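Local atomic coordinates of glutathione S-transferase 2 (Heligmosomoides polygyrus, PDB entry 1TW9), a protein that probably catalyses the conjugation of glutathione to electrophilic compounds, displacing a halide and giving S-substituted glutathione. Residues 68-71 against 72-76; 14-17 against 18-21. All coordinates share one frame; numbering follows the deposited sequence.

Contact 1 of 2, residues 68-71 against 72-76; sequences CRYL and AKTFG
Tyr70 O takes two donors from Thr74, its backbone N at 3.0 Å and its OG1 at 2.9 Å, in the last two turns of helix 64-75 of the thioredoxin-like N-terminal domain. The two approach from opposite faces of the carbonyl plane, and the hydroxyl sits 37° out of it, so its bond is not directed at a lone pair. What allows this is the Thr74 torsion: OG1 lies beside its own backbone N (chi1 -66°) and is folded back over the preceding turn. The same OG1 stands over one face of the Tyr70 ring, displaced toward the rim, 3.9 Å from CZ. On the neighbouring flank Leu71 and Phe75 run side by side in the same direction, with Leu71 CD2 4.2 Å from Phe75 CE1. Thr74 CG2 covers the centre of one face of the Phe75 ring, which is therefore packed by its sequence neighbour as well as by the preceding turn. Arg69 and Lys73 also lie alongside each other, but through their methylenes: Arg69 CG meets Lys73 CE at 3.8 Å, while Arg69 NE and Lys73 NZ stay 6.3 Å apart. The charged ends are drawn to other partners, Lys73 NZ to Ser85 and Arg69 to two carboxylates, Asp89 of its own chain and Asp89 of the second subunit. Tyr70 faces that subunit too, meeting its Phe83 edge-to-face. Behind these side chains, main-chain bonds run from Ala72 N to Cys68 O, Lys73 N to Arg69 O and Phe75 N to Leu71 O. Gly76, the first residue beyond the helix, has positive phi (98°), and its N donates to Ala72 O at 2.9 Å.

Contact 2 of 2, residues 14-17 against 18-21; sequences AGEC and ARQV. Unlike the reference sequence in segment 18-21: Val21 (reference Ile).
The Arg19 guanidinium has Gly15 C over one face and Glu16 OE1 at its edge, where NH1 donates to that oxygen at 3.1 Å in a salt bridge. The approach is end-on to the oxygen, nearly along its C-O axis, and tilted 15° from the guanidinium plane; the carboxylate and guanidinium planes are 53° apart. The second flat pair is turned almost perpendicular, with the Glu16 carboxylate and the Gln20 amide 89° apart. Even so, the Gln20 NE2 bond to Glu16 OE2 is nearly straight and 3.0 Å long, OE2 lying close to the amide plane and accepting on its anti lone pair. Glu16 thus spans two residues of the next turn, one with each oxygen. Its chain starts away from them and is brought back by the bend at chi2, whereas Arg19 is extended from CG to NE. Glu16 OE2 is also held by Trp197 and Arg201, Arg19 by Asp31 and the carbonyl O of Gly11, and Gln20 by Glu162, so the buried carboxylate, guanidinium and amide each have polar partners beyond the two segments. Beneath them, Gln20 N bonds to Glu16 O at 2.8 Å and Val21 N to Cys17 O at 2.8 Å. Toward the start of the helix, a water accepts from Ala18 N at 3.2 Å and donates to Ala14 O at 2.6 Å, bridging two residues four apart. These residues lead into and form the first turns of the helix that crosses between strands 4-9 and 30-34 in the beta-alpha-beta unit of the thioredoxin-like domain.

In the fold
Each contact is local to one helix and its end, and the two helices pack on each other: Cys68 SG lies 3.4 Å from Cys17 SG, and Leu71 CB 3.6 Å from Val21 CG1. Contact 2 is wholly buried, its centre about 6 Å from that of the chain; Glu16 and Gln20 pair with the C-terminal part, whereas Arg19 is held within the N-terminal domain. Contact 1, about 12 Å out between centres, is only partly buried: its inner side meets helix 16-24, while Arg69 and Tyr70 reach the second subunit. Backbone bonds join the turns in both; side chains add carboxylate bonds in 14-21, but a hydroxyl-to-carbonyl bond and apolar contacts in 68-76. Trp155 touches side chains of both.

Contact 1 of 2, residues 68-71 against 72-76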
# COMPACT_ATOMS: atom_id res chain seq x y z
N CYS A 68 -9.51 0.88 1.61
CA CYS A 68 -10.09 0.92 0.24
C CYS A 68 -10.00 -0.47 -0.37
O CYS A 68 -10.93 -0.92 -0.94
CB CYS A 68 -9.31 1.89 -0.62
SG CYS A 68 -9.77 3.53 -0.13
N ARG A 69 -8.83 -1.12 -0.27
CA ARG A 69 -8.64 -2.45 -0.87
C ARG A 69 -9.57 -3.44 -0.22
O ARG A 69 -10.23 -4.20 -0.90
CB ARG A 69 -7.23 -2.88 -0.75
CG ARG A 69 -6.90 -4.21 -1.36
CD ARG A 69 -5.49 -4.71 -1.16
NE ARG A 69 -4.50 -3.74 -1.54
CZ ARG A 69 -3.92 -2.85 -0.75
NH1 ARG A 69 -4.06 -2.88 0.59
NH2 ARG A 69 -3.07 -1.98 -1.30
N TYR A 70 -9.70 -3.38 1.08
CA TYR A 70 -10.63 -4.25 1.80
C TYR A 70 -12.10 -4.10 1.31
O TYR A 70 -12.77 -5.07 0.99
CB TYR A 70 -10.54 -3.99 3.31
CG TYR A 70 -11.65 -4.67 4.09
CD1 TYR A 70 -11.58 -6.04 4.37
CD2 TYR A 70 -12.78 -3.99 4.53
CE1 TYR A 70 -12.56 -6.68 4.96
CE2 TYR A 70 -13.72 -4.65 5.15
CZ TYR A 70 -13.61 -5.96 5.43
OH TYR A 70 -14.71 -6.56 6.07
N LEU A 71 -12.57 -2.86 1.31
CA LEU A 71 -13.91 -2.52 0.84
C LEU A 71 -14.06 -2.91 -0.59
O LEU A 71 -15.03 -3.53 -0.97
CB LEU A 71 -14.16 -1.05 1.03
CG LEU A 71 -14.32 -0.61 2.45
CD1 LEU A 71 -14.44 0.92 2.51
CD2 LEU A 71 -15.45 -1.36 3.23
N ALA A 72 -13.04 -2.63 -1.40
CA ALA A 72 -13.10 -2.99 -2.84
C ALA A 72 -13.19 -4.48 -3.13
O ALA A 72 -13.98 -4.91 -3.90
CB ALA A 72 -11.96 -2.38 -3.59
N LYS A 73 -12.50 -5.29 -2.34
CA LYS A 73 -12.58 -6.73 -2.46
C LYS A 73 -13.96 -7.22 -1.96
O LYS A 73 -14.49 -8.21 -2.50
CB LYS A 73 -11.46 -7.37 -1.72
CG LYS A 73 -10.15 -7.18 -2.44
CD LYS A 73 -8.89 -7.75 -1.67
CE LYS A 73 -7.59 -7.82 -2.49
NZ LYS A 73 -7.59 -8.90 -3.57
N THR A 74 -14.44 -6.61 -0.91
CA THR A 74 -15.73 -6.97 -0.37
C THR A 74 -16.78 -6.85 -1.44
O THR A 74 -17.72 -7.68 -1.55
CB THR A 74 -16.05 -6.10 0.84
OG1 THR A 74 -15.14 -6.38 1.88
CG2 THR A 74 -17.41 -6.38 1.43
N PHE A 75 -16.71 -5.76 -2.20
CA PHE A 75 -17.81 -5.34 -3.10
C PHE A 75 -17.58 -5.62 -4.56
O PHE A 75 -18.48 -5.39 -5.40
CB PHE A 75 -18.18 -3.85 -2.84
CG PHE A 75 -18.65 -3.60 -1.47
CD1 PHE A 75 -18.02 -2.71 -0.65
CD2 PHE A 75 -19.72 -4.31 -1.00
CE1 PHE A 75 -18.52 -2.50 0.64
CE2 PHE A 75 -20.18 -4.11 0.25
CZ PHE A 75 -19.53 -3.27 1.07
N GLY A 76 -16.39 -6.10 -4.92
CA GLY A 76 -16.13 -6.53 -6.29
C GLY A 76 -15.42 -5.51 -7.18
O GLY A 76 -15.60 -5.55 -8.39

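Contact 2 of 2, residues 14-17 against 18-21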
# COMPACT_ATOMS: atom_id res chain seq x y z
N ALA A 14 -7.86 11.68 2.67
CA ALA A 14 -7.59 10.26 2.76
C ALA A 14 -8.78 9.38 2.96
O ALA A 14 -8.66 8.17 2.86
CB ALA A 14 -6.55 10.00 3.87
N GLY A 15 -9.94 9.96 3.27
CA GLY A 15 -11.17 9.21 3.52
C GLY A 15 -12.01 8.98 2.26
O GLY A 15 -12.80 8.07 2.18
N GLU A 16 -11.78 9.78 1.22
CA GLU A 16 -12.70 9.88 0.11
C GLU A 16 -12.77 8.61 -0.74
O GLU A 16 -13.83 8.27 -1.20
CB GLU A 16 -12.37 11.05 -0.76
CG GLU A 16 -13.38 11.40 -1.84
CD GLU A 16 -14.75 11.80 -1.36
OE1 GLU A 16 -14.95 12.04 -0.16
OE2 GLU A 16 -15.64 11.92 -2.23
N CYS A 17 -11.65 7.94 -0.97
CA CYS A 17 -11.71 6.74 -1.85
C CYS A 17 -12.61 5.71 -1.19
O CYS A 17 -13.57 5.20 -1.81
CB CYS A 17 -10.28 6.31 -2.15
SG CYS A 17 -10.24 4.89 -3.25
N ALA A 18 -12.45 5.53 0.11
CA ALA A 18 -13.35 4.64 0.84
C ALA A 18 -14.84 5.03 0.63
O ALA A 18 -15.73 4.15 0.40
CB ALA A 18 -12.94 4.54 2.25
N ARG A 19 -15.16 6.32 0.81
CA ARG A 19 -16.51 6.83 0.64
C ARG A 19 -17.01 6.55 -0.73
O ARG A 19 -18.18 6.20 -0.94
CB ARG A 19 -16.57 8.33 0.94
CG ARG A 19 -16.18 8.70 2.36
CD ARG A 19 -16.58 10.16 2.59
NE ARG A 19 -16.07 10.69 3.88
CZ ARG A 19 -15.04 11.51 3.98
NH1 ARG A 19 -14.38 11.91 2.89
NH2 ARG A 19 -14.72 11.98 5.16
N GLN A 20 -16.12 6.67 -1.72
CA GLN A 20 -16.55 6.39 -3.07
C GLN A 20 -16.74 4.86 -3.37
O GLN A 20 -17.58 4.51 -4.18
CB GLN A 20 -15.67 7.07 -4.06
CG GLN A 20 -15.77 8.56 -3.96
CD GLN A 20 -15.06 9.29 -5.02
OE1 GLN A 20 -14.63 8.68 -6.01
NE2 GLN A 20 -14.91 10.59 -4.84
N VAL A 21 -15.98 3.99 -2.71
CA VAL A 21 -16.22 2.55 -2.81
C VAL A 21 -17.61 2.24 -2.26
O VAL A 21 -18.38 1.52 -2.84
CB VAL A 21 -15.12 1.75 -2.12
CG1 VAL A 21 -15.48 0.30 -2.08
CG2 VAL A 21 -13.79 1.94 -2.95
O HOH W 1 -9.62 6.43 1.23